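Local coordinates for regulation of enolase protein 1 (Saccharomyces cerevisiae, PDB 3O12), which acts in the galactose metabolic pathway via the GAL83 protein and may control the level of the enolase ENO1, at residues T84-V89 against W149-V154; I102-D107 against D182-G187; V158-V163 against V173-F178; V186-C191 against S203-T208. One frame throughout, in Å; residues are numbered along the deposited sequence. Where two conformers were deposited one is given.

Contact 1 of 4, residues T84-V89 against W149-V154. With SO4 (sulfate ion), chain B.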
loop_
_atom_site.group_PDB
_atom_site.type_symbol
_atom_site.label_atom_id
_atom_site.label_comp_id
_atom_site.label_asym_id
_atom_site.label_seq_id
_atom_site.Cartn_x
_atom_site.Cartn_y
_atom_site.Cartn_z
ATOM N N THR A 84 -5.060 7.814 10.982
ATOM C CA THR A 84 -5.545 7.914 9.614
ATOM C C THR A 84 -4.389 8.410 8.746
ATOM O O THR A 84 -3.705 9.387 9.095
ATOM C CB THR A 84 -6.737 8.874 9.493
ATOM O OG1 THR A 84 -7.855 8.333 10.207
ATOM C CG2 THR A 84 -7.124 9.062 8.038
ATOM N N ALA A 85 -4.148 7.723 7.638
ATOM C CA ALA A 85 -3.080 8.056 6.711
ATOM C C ALA A 85 -3.658 8.231 5.324
ATOM O O ALA A 85 -4.630 7.556 4.948
ATOM C CB ALA A 85 -2.012 6.952 6.706
ATOM N N GLN A 86 -3.064 9.122 4.543
ATOM C CA GLN A 86 -3.536 9.363 3.187
ATOM C C GLN A 86 -2.335 9.621 2.279
ATOM O O GLN A 86 -1.327 10.189 2.723
ATOM C CB GLN A 86 -4.483 10.559 3.222
ATOM C CG GLN A 86 -5.111 10.985 1.928
ATOM C CD GLN A 86 -6.140 12.073 2.176
ATOM O OE1 GLN A 86 -7.059 11.902 2.980
ATOM N NE2 GLN A 86 -5.981 13.205 1.499
ATOM N N VAL A 87 -2.424 9.215 1.015
ATOM C CA VAL A 87 -1.327 9.401 0.065
ATOM C C VAL A 87 -1.847 9.406 -1.364
ATOM O O VAL A 87 -2.872 8.778 -1.667
ATOM C CB VAL A 87 -0.232 8.304 0.252
ATOM C CG1 VAL A 87 -0.724 6.930 -0.238
ATOM C CG2 VAL A 87 1.093 8.699 -0.400
ATOM N N ARG A 88 -1.154 10.132 -2.230
ATOM C CA ARG A 88 -1.426 10.131 -3.661
ATOM C C ARG A 88 -0.423 9.208 -4.342
ATOM O O ARG A 88 0.772 9.218 -4.016
ATOM C CB ARG A 88 -1.301 11.548 -4.215
ATOM C CG ARG A 88 -1.746 11.701 -5.665
ATOM C CD ARG A 88 -1.576 13.138 -6.116
ATOM N NE ARG A 88 -2.096 13.342 -7.464
ATOM C CZ ARG A 88 -2.096 14.523 -8.075
ATOM N NH1 ARG A 88 -1.607 15.589 -7.456
ATOM N NH2 ARG A 88 -2.590 14.638 -9.299
ATOM N N VAL A 89 -0.909 8.420 -5.293
ATOM C CA VAL A 89 -0.110 7.381 -5.945
ATOM C C VAL A 89 -0.179 7.587 -7.447
ATOM O O VAL A 89 -1.261 7.555 -8.033
ATOM C CB VAL A 89 -0.649 5.966 -5.627
ATOM C CG1 VAL A 89 0.272 4.896 -6.205
ATOM C CG2 VAL A 89 -0.798 5.774 -4.132
ATOM N N TRP A 149 -5.827 8.426 -4.962
ATOM C CA TRP A 149 -5.493 8.590 -3.553
ATOM C C TRP A 149 -6.034 7.416 -2.755
ATOM O O TRP A 149 -7.071 6.823 -3.095
ATOM C CB TRP A 149 -6.107 9.870 -2.970
ATOM C CG TRP A 149 -5.500 11.171 -3.446
ATOM C CD1 TRP A 149 -4.591 11.939 -2.780
ATOM C CD2 TRP A 149 -5.791 11.859 -4.669
ATOM N NE1 TRP A 149 -4.290 13.059 -3.517
ATOM C CE2 TRP A 149 -5.010 13.034 -4.683
ATOM C CE3 TRP A 149 -6.627 11.589 -5.756
ATOM C CZ2 TRP A 149 -5.049 13.947 -5.745
ATOM C CZ3 TRP A 149 -6.663 12.497 -6.817
ATOM C CH2 TRP A 149 -5.875 13.660 -6.799
ATOM N N LEU A 150 -5.334 7.089 -1.677
ATOM C CA LEU A 150 -5.809 6.124 -0.690
ATOM C C LEU A 150 -5.863 6.762 0.670
ATOM O O LEU A 150 -5.016 7.586 1.012
ATOM C CB LEU A 150 -4.882 4.911 -0.607
ATOM C CG LEU A 150 -4.900 4.030 -1.848
ATOM C CD1 LEU A 150 -3.684 3.114 -1.883
ATOM C CD2 LEU A 150 -6.212 3.220 -1.942
ATOM N N ARG A 151 -6.841 6.360 1.467
ATOM C CA ARG A 151 -6.949 6.781 2.850
ATOM C C ARG A 151 -7.203 5.539 3.674
ATOM O O ARG A 151 -8.107 4.750 3.386
ATOM C CB ARG A 151 -8.084 7.791 3.039
ATOM C CG ARG A 151 -8.316 8.200 4.486
ATOM C CD ARG A 151 -9.508 9.129 4.604
ATOM N NE ARG A 151 -9.220 10.436 4.028
ATOM C CZ ARG A 151 -10.120 11.401 3.863
ATOM N NH1 ARG A 151 -11.382 11.200 4.219
ATOM N NH2 ARG A 151 -9.754 12.565 3.350
ATOM N N VAL A 152 -6.399 5.343 4.701
ATOM C CA VAL A 152 -6.536 4.185 5.572
ATOM C C VAL A 152 -6.623 4.619 7.023
ATOM O O VAL A 152 -5.833 5.468 7.472
ATOM C CB VAL A 152 -5.358 3.227 5.400
ATOM C CG1 VAL A 152 -5.503 2.032 6.336
ATOM C CG2 VAL A 152 -5.268 2.766 3.951
ATOM N N THR A 153 -7.574 4.055 7.757
ATOM C CA THR A 153 -7.754 4.337 9.171
ATOM C C THR A 153 -7.692 3.036 9.951
ATOM O O THR A 153 -8.356 2.059 9.588
ATOM C CB THR A 153 -9.101 5.016 9.427
ATOM O OG1 THR A 153 -9.152 6.245 8.689
ATOM C CG2 THR A 153 -9.289 5.308 10.904
ATOM N N VAL A 154 -6.887 3.004 11.003
ATOM C CA VAL A 154 -6.871 1.879 11.928
ATOM C C VAL A 154 -7.136 2.403 13.323
ATOM O O VAL A 154 -6.440 3.306 13.799
ATOM C CB VAL A 154 -5.519 1.138 11.929
ATOM C CG1 VAL A 154 -5.513 0.077 13.028
ATOM C CG2 VAL A 154 -5.256 0.500 10.573
HETATM S S SO4 B . -1.747 18.089 -10.221
HETATM O O1 SO4 B . -3.098 17.535 -10.243
HETATM O O2 SO4 B . -1.753 19.382 -10.900
HETATM O O3 SO4 B . -1.309 18.267 -8.839
HETATM O O4 SO4 B . -0.827 17.185 -10.909
#

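Contact 2 of 4, residues I102-D107 against D182-G187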
loop_
_atom_site.group_PDB
_atom_site.type_symbol
_atom_site.label_atom_id
_atom_site.label_comp_id
_atom_site.label_asym_id
_atom_site.label_seq_id
_atom_site.Cartn_x
_atom_site.Cartn_y
_atom_site.Cartn_z
ATOM N N ILE A 102 -0.543 1.531 -0.794
ATOM C CA ILE A 102 -0.179 1.767 0.595
ATOM C C ILE A 102 -0.124 0.444 1.346
ATOM O O ILE A 102 -0.813 -0.515 0.994
ATOM C CB ILE A 102 -1.207 2.719 1.247
ATOM C CG1 ILE A 102 -0.610 3.443 2.466
ATOM C CG2 ILE A 102 -2.514 1.984 1.586
ATOM C CD1 ILE A 102 -1.490 4.583 2.993
HETATM N N MSE A 103 0.697 0.387 2.379
HETATM C CA MSE A 103 0.744 -0.748 3.298
HETATM C C MSE A 103 0.628 -0.268 4.740
HETATM O O MSE A 103 1.143 0.803 5.100
HETATM C CB MSE A 103 2.033 -1.561 3.082
HETATM C CG MSE A 103 2.441 -2.479 4.253
HETATM SE SE MSE A 103 3.923 -3.666 3.759
HETATM C CE MSE A 103 2.873 -5.017 2.840
ATOM N N VAL A 104 -0.071 -1.048 5.558
ATOM C CA VAL A 104 -0.026 -0.937 7.010
ATOM C C VAL A 104 0.615 -2.227 7.497
ATOM O O VAL A 104 0.198 -3.316 7.095
ATOM C CB VAL A 104 -1.427 -0.819 7.615
ATOM C CG1 VAL A 104 -1.375 -0.775 9.129
ATOM C CG2 VAL A 104 -2.177 0.390 7.053
ATOM N N ARG A 105 1.625 -2.126 8.353
ATOM C CA ARG A 105 2.371 -3.301 8.776
ATOM C C ARG A 105 2.621 -3.280 10.274
ATOM O O ARG A 105 3.008 -2.242 10.840
ATOM C CB ARG A 105 3.710 -3.346 8.027
ATOM C CG ARG A 105 4.622 -4.527 8.359
ATOM C CD ARG A 105 5.830 -4.476 7.422
ATOM N NE ARG A 105 6.859 -5.475 7.707
ATOM C CZ ARG A 105 7.058 -6.577 6.990
ATOM N NH1 ARG A 105 6.281 -6.850 5.942
ATOM N NH2 ARG A 105 8.039 -7.409 7.310
ATOM N N ILE A 106 2.415 -4.432 10.909
ATOM C CA ILE A 106 2.867 -4.661 12.282
ATOM C C ILE A 106 4.171 -5.458 12.223
ATOM O O ILE A 106 5.175 -5.074 12.820
ATOM C CB ILE A 106 1.808 -5.429 13.088
ATOM C CG1 ILE A 106 0.519 -4.607 13.222
ATOM C CG2 ILE A 106 2.366 -5.816 14.467
ATOM C CD1 ILE A 106 -0.639 -5.382 13.852
ATOM N N ASP A 107 4.147 -6.578 11.499
ATOM C CA ASP A 107 5.337 -7.401 11.287
ATOM C C ASP A 107 5.130 -8.249 10.040
ATOM O O ASP A 107 4.143 -8.059 9.326
ATOM C CB ASP A 107 5.656 -8.277 12.506
ATOM C CG ASP A 107 4.477 -9.122 12.964
ATOM O OD1 ASP A 107 3.704 -9.628 12.117
ATOM O OD2 ASP A 107 4.338 -9.309 14.192
ATOM N N ASP A 182 0.429 -1.127 19.838
ATOM C CA ASP A 182 0.900 0.158 20.341
ATOM C C ASP A 182 1.396 1.053 19.201
ATOM O O ASP A 182 1.350 2.283 19.293
ATOM C CB ASP A 182 2.033 -0.031 21.363
ATOM C CG ASP A 182 1.548 -0.574 22.683
ATOM O OD1 ASP A 182 0.328 -0.507 22.949
ATOM O OD2 ASP A 182 2.401 -1.060 23.459
ATOM N N HIS A 183 1.864 0.419 18.128
ATOM C CA HIS A 183 2.397 1.123 16.967
ATOM C C HIS A 183 2.104 0.373 15.689
ATOM O O HIS A 183 2.050 -0.855 15.677
ATOM C CB HIS A 183 3.914 1.262 17.076
ATOM C CG HIS A 183 4.356 2.010 18.290
ATOM N ND1 HIS A 183 4.230 3.376 18.403
ATOM C CD2 HIS A 183 4.894 1.579 19.453
ATOM C CE1 HIS A 183 4.688 3.759 19.582
ATOM N NE2 HIS A 183 5.093 2.688 20.242
ATOM N N TYR A 184 1.949 1.131 14.609
ATOM C CA TYR A 184 1.899 0.563 13.272
ATOM C C TYR A 184 2.941 1.237 12.401
ATOM O O TYR A 184 3.476 2.295 12.755
ATOM C CB TYR A 184 0.516 0.758 12.634
ATOM C CG TYR A 184 -0.623 0.125 13.401
ATOM C CD1 TYR A 184 -0.990 -1.193 13.167
ATOM C CD2 TYR A 184 -1.333 0.850 14.360
ATOM C CE1 TYR A 184 -2.045 -1.781 13.870
ATOM C CE2 TYR A 184 -2.389 0.270 15.069
ATOM C CZ TYR A 184 -2.730 -1.040 14.820
ATOM O OH TYR A 184 -3.779 -1.619 15.503
ATOM N N LEU A 185 3.233 0.625 11.262
ATOM C CA LEU A 185 3.976 1.289 10.197
ATOM C C LEU A 185 3.026 1.473 9.033
ATOM O O LEU A 185 2.301 0.554 8.678
ATOM C CB LEU A 185 5.180 0.443 9.770
ATOM C CG LEU A 185 6.226 0.257 10.868
ATOM C CD1 LEU A 185 7.166 -0.885 10.547
ATOM C CD2 LEU A 185 6.994 1.558 11.046
ATOM N N VAL A 186 3.004 2.652 8.438
ATOM C CA VAL A 186 2.121 2.895 7.305
ATOM C C VAL A 186 2.835 3.752 6.273
ATOM O O VAL A 186 3.613 4.648 6.615
ATOM C CB VAL A 186 0.762 3.530 7.756
ATOM C CG1 VAL A 186 0.963 4.878 8.449
ATOM C CG2 VAL A 186 -0.212 3.659 6.575
ATOM N N GLY A 187 2.592 3.485 5.000
ATOM C CA GLY A 187 3.269 4.248 3.972
ATOM C C GLY A 187 3.262 3.596 2.602
ATOM O O GLY A 187 2.691 2.516 2.407
#

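Contact 3 of 4, residues V158-V163 against V173-F178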
loop_
_atom_site.group_PDB
_atom_site.type_symbol
_atom_site.label_atom_id
_atom_site.label_comp_id
_atom_site.label_asym_id
_atom_site.label_seq_id
_atom_site.Cartn_x
_atom_site.Cartn_y
_atom_site.Cartn_z
ATOM N N VAL A 158 -9.933 -2.179 14.078
ATOM C CA VAL A 158 -10.634 -2.159 12.796
ATOM C C VAL A 158 -9.842 -1.330 11.812
ATOM O O VAL A 158 -9.384 -0.215 12.133
ATOM C CB VAL A 158 -12.051 -1.551 12.915
ATOM C CG1 VAL A 158 -12.725 -1.452 11.541
ATOM C CG2 VAL A 158 -12.896 -2.366 13.866
ATOM N N LEU A 159 -9.655 -1.879 10.620
ATOM C CA LEU A 159 -9.042 -1.162 9.519
ATOM C C LEU A 159 -10.083 -0.797 8.464
ATOM O O LEU A 159 -10.922 -1.617 8.092
ATOM C CB LEU A 159 -7.914 -2.002 8.909
ATOM C CG LEU A 159 -7.052 -1.362 7.817
ATOM C CD1 LEU A 159 -5.637 -1.958 7.818
ATOM C CD2 LEU A 159 -7.715 -1.521 6.465
ATOM N N ARG A 160 -10.043 0.445 7.991
ATOM C CA ARG A 160 -10.916 0.905 6.910
ATOM C C ARG A 160 -10.062 1.484 5.798
ATOM O O ARG A 160 -9.194 2.324 6.056
ATOM C CB ARG A 160 -11.865 1.992 7.407
ATOM C CG ARG A 160 -12.975 1.511 8.287
ATOM C CD ARG A 160 -13.867 2.663 8.731
ATOM N NE ARG A 160 -13.514 3.131 10.068
ATOM C CZ ARG A 160 -13.146 4.373 10.365
ATOM N NH1 ARG A 160 -13.079 5.300 9.416
ATOM N NH2 ARG A 160 -12.848 4.689 11.618
ATOM N N ILE A 161 -10.287 1.050 4.569
ATOM C CA ILE A 161 -9.599 1.587 3.399
ATOM C C ILE A 161 -10.590 2.305 2.516
ATOM O O ILE A 161 -11.653 1.754 2.205
ATOM C CB ILE A 161 -9.040 0.460 2.517
ATOM C CG1 ILE A 161 -8.158 -0.481 3.319
ATOM C CG2 ILE A 161 -8.276 1.043 1.328
ATOM C CD1 ILE A 161 -7.700 -1.673 2.513
ATOM N N GLN A 162 -10.246 3.518 2.091
ATOM C CA GLN A 162 -11.032 4.269 1.124
ATOM C C GLN A 162 -10.136 4.674 -0.040
ATOM O O GLN A 162 -8.909 4.810 0.113
ATOM C CB GLN A 162 -11.621 5.522 1.768
ATOM C CG GLN A 162 -12.588 5.244 2.905
ATOM C CD GLN A 162 -12.897 6.490 3.705
ATOM O OE1 GLN A 162 -13.754 7.297 3.330
ATOM N NE2 GLN A 162 -12.198 6.659 4.813
ATOM N N VAL A 163 -10.743 4.876 -1.206
ATOM C CA VAL A 163 -10.009 5.283 -2.394
ATOM C C VAL A 163 -10.667 6.531 -2.965
ATOM O O VAL A 163 -11.855 6.768 -2.733
ATOM C CB VAL A 163 -9.986 4.141 -3.443
ATOM C CG1 VAL A 163 -11.400 3.842 -3.953
ATOM C CG2 VAL A 163 -9.077 4.472 -4.604
ATOM N N VAL A 173 -13.456 0.752 0.364
ATOM C CA VAL A 173 -12.856 -0.367 -0.356
ATOM C C VAL A 173 -12.918 -1.607 0.540
ATOM O O VAL A 173 -13.253 -2.712 0.093
ATOM C CB VAL A 173 -11.363 -0.060 -0.683
ATOM C CG1 VAL A 173 -10.648 -1.284 -1.255
ATOM C CG2 VAL A 173 -11.248 1.116 -1.628
ATOM N N ARG A 174 -12.600 -1.430 1.813
ATOM C CA ARG A 174 -12.525 -2.551 2.735
ATOM C C ARG A 174 -12.687 -2.128 4.181
ATOM O O ARG A 174 -12.211 -1.065 4.583
ATOM C CB ARG A 174 -11.210 -3.293 2.549
ATOM C CG ARG A 174 -11.195 -4.660 3.213
ATOM C CD ARG A 174 -10.231 -5.556 2.504
ATOM N NE ARG A 174 -10.195 -6.908 3.054
ATOM C CZ ARG A 174 -9.437 -7.865 2.539
ATOM N NH1 ARG A 174 -8.688 -7.594 1.477
ATOM N NH2 ARG A 174 -9.425 -9.073 3.077
ATOM N N LEU A 175 -13.351 -2.969 4.962
ATOM C CA LEU A 175 -13.575 -2.735 6.385
ATOM C C LEU A 175 -13.398 -4.075 7.076
ATOM O O LEU A 175 -14.156 -5.020 6.818
ATOM C CB LEU A 175 -14.987 -2.195 6.621
ATOM C CG LEU A 175 -15.461 -1.959 8.062
ATOM C CD1 LEU A 175 -14.761 -0.769 8.672
ATOM C CD2 LEU A 175 -16.969 -1.767 8.106
ATOM N N ALA A 176 -12.402 -4.176 7.944
ATOM C CA ALA A 176 -12.017 -5.480 8.469
ATOM C C ALA A 176 -11.377 -5.406 9.831
ATOM O O ALA A 176 -10.839 -4.372 10.203
ATOM C CB ALA A 176 -11.045 -6.130 7.512
ATOM N N PRO A 177 -11.375 -6.517 10.571
ATOM C CA PRO A 177 -10.609 -6.564 11.818
ATOM C C PRO A 177 -9.124 -6.494 11.512
ATOM O O PRO A 177 -8.665 -7.021 10.501
ATOM C CB PRO A 177 -10.940 -7.948 12.398
ATOM C CG PRO A 177 -12.152 -8.405 11.679
ATOM C CD PRO A 177 -12.086 -7.779 10.309
ATOM N N PHE A 178 -8.377 -5.859 12.401
ATOM C CA PHE A 178 -6.932 -5.806 12.262
ATOM C C PHE A 178 -6.394 -5.774 13.686
ATOM O O PHE A 178 -7.006 -5.172 14.558
ATOM C CB PHE A 178 -6.522 -4.560 11.470
ATOM C CG PHE A 178 -5.112 -4.616 10.931
ATOM C CD1 PHE A 178 -4.770 -5.524 9.939
ATOM C CD2 PHE A 178 -4.132 -3.779 11.433
ATOM C CE1 PHE A 178 -3.474 -5.581 9.442
ATOM C CE2 PHE A 178 -2.835 -3.831 10.942
ATOM C CZ PHE A 178 -2.503 -4.738 9.952
#

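Contact 4 of 4, residues V186-C191 against S203-T208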
loop_
_atom_site.group_PDB
_atom_site.type_symbol
_atom_site.label_atom_id
_atom_site.label_comp_id
_atom_site.label_asym_id
_atom_site.label_seq_id
_atom_site.Cartn_x
_atom_site.Cartn_y
_atom_site.Cartn_z
ATOM N N VAL A 186 3.004 2.652 8.438
ATOM C CA VAL A 186 2.121 2.895 7.305
ATOM C C VAL A 186 2.835 3.752 6.273
ATOM O O VAL A 186 3.613 4.648 6.615
ATOM C CB VAL A 186 0.762 3.530 7.756
ATOM C CG1 VAL A 186 0.963 4.878 8.449
ATOM C CG2 VAL A 186 -0.212 3.659 6.575
ATOM N N GLY A 187 2.592 3.485 5.000
ATOM C CA GLY A 187 3.269 4.248 3.972
ATOM C C GLY A 187 3.262 3.596 2.602
ATOM O O GLY A 187 2.691 2.516 2.407
ATOM N N PRO A 188 3.875 4.257 1.622
ATOM C CA PRO A 188 3.984 3.779 0.243
ATOM C C PRO A 188 4.450 2.331 0.122
ATOM O O PRO A 188 5.350 1.877 0.828
ATOM C CB PRO A 188 5.034 4.728 -0.356
ATOM C CG PRO A 188 4.782 5.983 0.374
ATOM C CD PRO A 188 4.584 5.537 1.801
HETATM N N MSE A 189 3.838 1.616 -0.816
HETATM C CA MSE A 189 4.254 0.268 -1.137
HETATM C C MSE A 189 4.268 0.109 -2.657
HETATM O O MSE A 189 3.435 0.684 -3.350
HETATM C CB MSE A 189 3.263 -0.702 -0.475
HETATM C CG MSE A 189 3.317 -2.154 -0.884
HETATM SE SE MSE A 189 2.318 -2.609 -2.501
HETATM C CE MSE A 189 0.543 -1.860 -2.183
ATOM N N ALA A 190 5.221 -0.663 -3.175
ATOM C CA ALA A 190 5.228 -1.003 -4.598
ATOM C C ALA A 190 5.953 -2.326 -4.824
ATOM O O ALA A 190 6.950 -2.614 -4.154
ATOM C CB ALA A 190 5.869 0.118 -5.419
ATOM N N CYS A 191 5.451 -3.121 -5.768
ATOM C CA CYS A 191 5.948 -4.478 -6.018
ATOM C C CYS A 191 5.913 -4.771 -7.511
ATOM O O CYS A 191 4.999 -4.331 -8.210
ATOM C CB CYS A 191 5.051 -5.543 -5.339
ATOM S SG CYS A 191 4.985 -5.460 -3.570
ATOM N N SER A 203 3.084 11.122 -3.157
ATOM C CA SER A 203 3.068 12.506 -2.705
ATOM C C SER A 203 1.830 12.780 -1.869
ATOM O O SER A 203 1.019 11.880 -1.646
ATOM C CB SER A 203 3.124 13.462 -3.901
ATOM O OG SER A 203 1.944 13.343 -4.702
ATOM N N GLU A 204 1.669 14.011 -1.406
ATOM C CA GLU A 204 0.474 14.395 -0.644
ATOM C C GLU A 204 0.216 13.476 0.539
ATOM O O GLU A 204 -0.912 13.071 0.808
ATOM C CB GLU A 204 -0.751 14.506 -1.561
ATOM C CG GLU A 204 -0.490 15.483 -2.711
ATOM C CD GLU A 204 -1.722 15.840 -3.510
ATOM O OE1 GLU A 204 -2.851 15.547 -3.063
ATOM O OE2 GLU A 204 -1.531 16.449 -4.582
ATOM N N TRP A 205 1.283 13.172 1.260
ATOM C CA TRP A 205 1.218 12.364 2.464
ATOM C C TRP A 205 0.629 13.111 3.642
ATOM O O TRP A 205 0.949 14.284 3.883
ATOM C CB TRP A 205 2.640 11.950 2.858
ATOM C CG TRP A 205 2.710 11.162 4.135
ATOM C CD1 TRP A 205 3.194 11.586 5.339
ATOM C CD2 TRP A 205 2.268 9.816 4.325
ATOM N NE1 TRP A 205 3.092 10.575 6.269
ATOM C CE2 TRP A 205 2.527 9.481 5.669
ATOM C CE3 TRP A 205 1.677 8.861 3.486
ATOM C CZ2 TRP A 205 2.221 8.225 6.200
ATOM C CZ3 TRP A 205 1.375 7.614 4.019
ATOM C CH2 TRP A 205 1.646 7.316 5.359
ATOM N N SER A 206 -0.196 12.417 4.411
ATOM C CA SER A 206 -0.715 12.954 5.664
ATOM C C SER A 206 -0.895 11.813 6.656
ATOM O O SER A 206 -1.439 10.765 6.291
ATOM C CB SER A 206 -2.053 13.658 5.423
ATOM O OG SER A 206 -2.505 14.317 6.596
ATOM N N LEU A 207 -0.463 12.007 7.894
ATOM C CA LEU A 207 -0.636 11.019 8.948
ATOM C C LEU A 207 -1.067 11.726 10.218
ATOM O O LEU A 207 -0.367 12.633 10.698
ATOM C CB LEU A 207 0.661 10.247 9.186
ATOM C CG LEU A 207 0.698 9.311 10.395
ATOM C CD1 LEU A 207 -0.317 8.195 10.227
ATOM C CD2 LEU A 207 2.095 8.734 10.598
ATOM N N THR A 208 -2.210 11.326 10.764
ATOM C CA THR A 208 -2.791 11.990 11.927
ATOM C C THR A 208 -3.547 10.992 12.793
ATOM O O THR A 208 -3.688 9.826 12.425
ATOM C CB THR A 208 -3.788 13.082 11.501
ATOM O OG1 THR A 208 -4.899 12.481 10.827
ATOM C CG2 THR A 208 -3.125 14.095 10.576
#

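Contact 1 of 4, residues T84-V89 against W149-V154
Gln86 OE1 is gripped by two nitrogens of Arg151. NE and NH2 of Arg151 each lie 2.8 Å from Gln86 OE1. The amide oxygen sits at the edge of the guanidinium, in its plane, and both donors reach it from one face of the amide. Both hydrogen bonds are bent, at about 145° at the hydrogen, because one oxygen takes both. Arg151 turns at chi3 (-70°), which brings the side of its guanidinium round to Gln86. Two bonds to one oxygen should limit rotation of both groups.

Next along the strands, Thr84 OG1 and Thr153 OG1 form a hydrogen bond of 2.9 Å. At the other end, the extended side chain of Arg88 runs alongside the indole of Trp149. Arg88 CG makes a CH-pi contact over the five-membered ring of Trp149, 3.8 Å from its centroid. Farther out, Trp149 CZ2 lies over one face of the guanidinium, toward its rim; the two planes are 20° apart. Arg88 NH1 bonds a sulfate ion through O3 at 3.0 Å, and NH2 reaches sulfate O1. The same guanidinium forms salt bridges with Asp147 and Glu204, and Glu204 also accepts from Trp149 NE1. The sulfate probably comes from the crystallisation liquor.

Ala85-Val152 and Val87-Leu150 are antiparallel hydrogen-bonded pairs within one sheet of a two-sheet beta sandwich. Their side chains lie on the buried apolar face, where Val87, Leu150 and Val152 meet Ile102 of the other sheet. Strand 83-91 lies between strands 148-155 and 199-208, and strand 158-164 flanks 148-155.

Contact 2 of 4, residues I102-D107 against D182-G187
Val104 and Val186 form the tight part of this contact, as an antiparallel non-hydrogen-bonded pair. Their side chains lie side by side, with Val104 CG2 3.8 Å from Val186 CG2. Ile102 CD1 reaches the same methyl of Val186 at 3.9 Å. Val186 holds CG2 anti to its own nitrogen, which turns this branch to the neighbouring strand. This face is buried against Val87 and Val152 of the other sheet.

The packing is more open at Ile106 and Leu185, which are partly exposed. Ile106 lies beside Tyr184, and its CG1 comes within 3.7 Å of Tyr184 CD1. Ile106 and Asp107 both face His110 in a classic beta bulge. On the face opposite Val104 and Val186, Arg105 and Leu185 meet near the backbone, Leu185 CB lying 3.6 Å from Arg105 O. The Arg105 side chain then extends away to a salt bridge with Asp70.

Four backbone hydrogen bonds close the ladder. The shortest runs from Arg105 N to Leu185 O at 2.8 Å. Gly187 pairs with Met103, a selenomethionine here, through both its N and its O. The chemistry is thus divided: backbone bonds set the register, while branched aliphatic side chains, with the ring of Tyr184, form a buried apolar face.

Contact 3 of 4, residues V158-V163 against V173-F178
This contact is a beta hairpin at one margin of the seven-stranded antiparallel sheet, where strand 172-177 is outermost. Leu159 and Ala176 form one hydrogen-bonded pair, with Leu159 N 2.8 Å from Ala176 O. Near the other end, Val173 and Arg174 both face Ile161, which makes a classic beta bulge. Ile161 O takes a bond from Val173 N at 2.8 Å and a weak one from Arg174 N at 3.3 Å.

Leu159 sends CD1 over one face of the Phe178 ring, 4.2 Å from its centroid and 13° off the normal. The CB atoms of Leu159 and Phe178 also touch, at 3.9 Å. With its CG anti to the backbone nitrogen (chi1 -163°), Phe178 runs alongside Leu159 in the same direction. Val173 packs CB against Ile161 CG2 and CG2 against Val163 CG1, the latter at 3.6 Å. Arg174 lays its CB near Ile161 CD1, and its guanidinium goes on to Ser127 and the carbonyl of Asp135.

Leu159 and Ile161 point inward to Leu112 of the other sheet. Across the hairpin, side-chain cohesion is therefore mainly apolar, whereas the polar bonds come from the backbone, with a second, weak one at the bulge.

Contact 4 of 4, residues V186-C191 against S203-T208
Trp205 reaches from its strand to Val186, Gly187 and Pro188 with the far end of its indole. Its CB points toward the segment 186-191 but touches nothing there. CG is anti to the backbone nitrogen (chi1 177°), and this carries the ring from its own sheet to the facing one. NE1, on the pyrrole side, bonds the carbonyl oxygen of Thr28. Beyond it, CZ2 approaches Val186 O at 3.9 Å. CH2 makes the closest contacts: it lies 3.5 Å from Val186 O and 3.7 Å from Gly187 CA. The same atom meets Val186 CG1 at 4.0 Å, with that methyl at the ring edge, in its plane. CZ3 lies 3.9 Å from Gly187 CA and more loosely approaches Pro188 CD.

The bare CA of Gly187 lets the six-membered ring come close to the backbone. Val186 CG1 also meets Leu207 CD1, at 4.0 Å. This methyl of Val186 stands between its own N and carbonyl carbon (chi1 61°) and meets both Trp205 and Leu207. No hydrogen bond crosses this contact.

The segment axes approach no closer than 9.2 Å, at 156°, which fits the face-to-face packing of a beta sandwich. Leu30 also touches Trp205 and Pro188, while Val87 of strand 83-91 touches the indole. Strand 185-191 pairs with strands 68-78, 99-100 and 102-105, whereas strand 199-208 lies between 48-52 and 83-91 in the facing sheet.

How the contacts relate
Contacts 1 and 3 belong to one sheet and contact 2 to the other; contact 4 spans the two. Strands 148-155 and 158-164 are neighbours, so contacts 1 and 3 are joined by probable backbone hydrogen bonds, Thr153 O lying 2.8 Å from Arg160 N. Contact 4 meets contact 1 through another probable one, Arg88 N lying 2.8 Å from Ser203 O. Contacts 2 and 4 share Val186 and Gly187. Between the sheets, Ala85 CB comes within 3.8 Å of Val186 CG2. In the loops beyond the strands, Phe178 CE2 of contact 3 lies 3.7 Å from Tyr184 CE1 of contact 2. Contacts 3 and 4 do not touch; their centres are about 16 Å apart. The sulfate sits at the Arg88 end of contact 1.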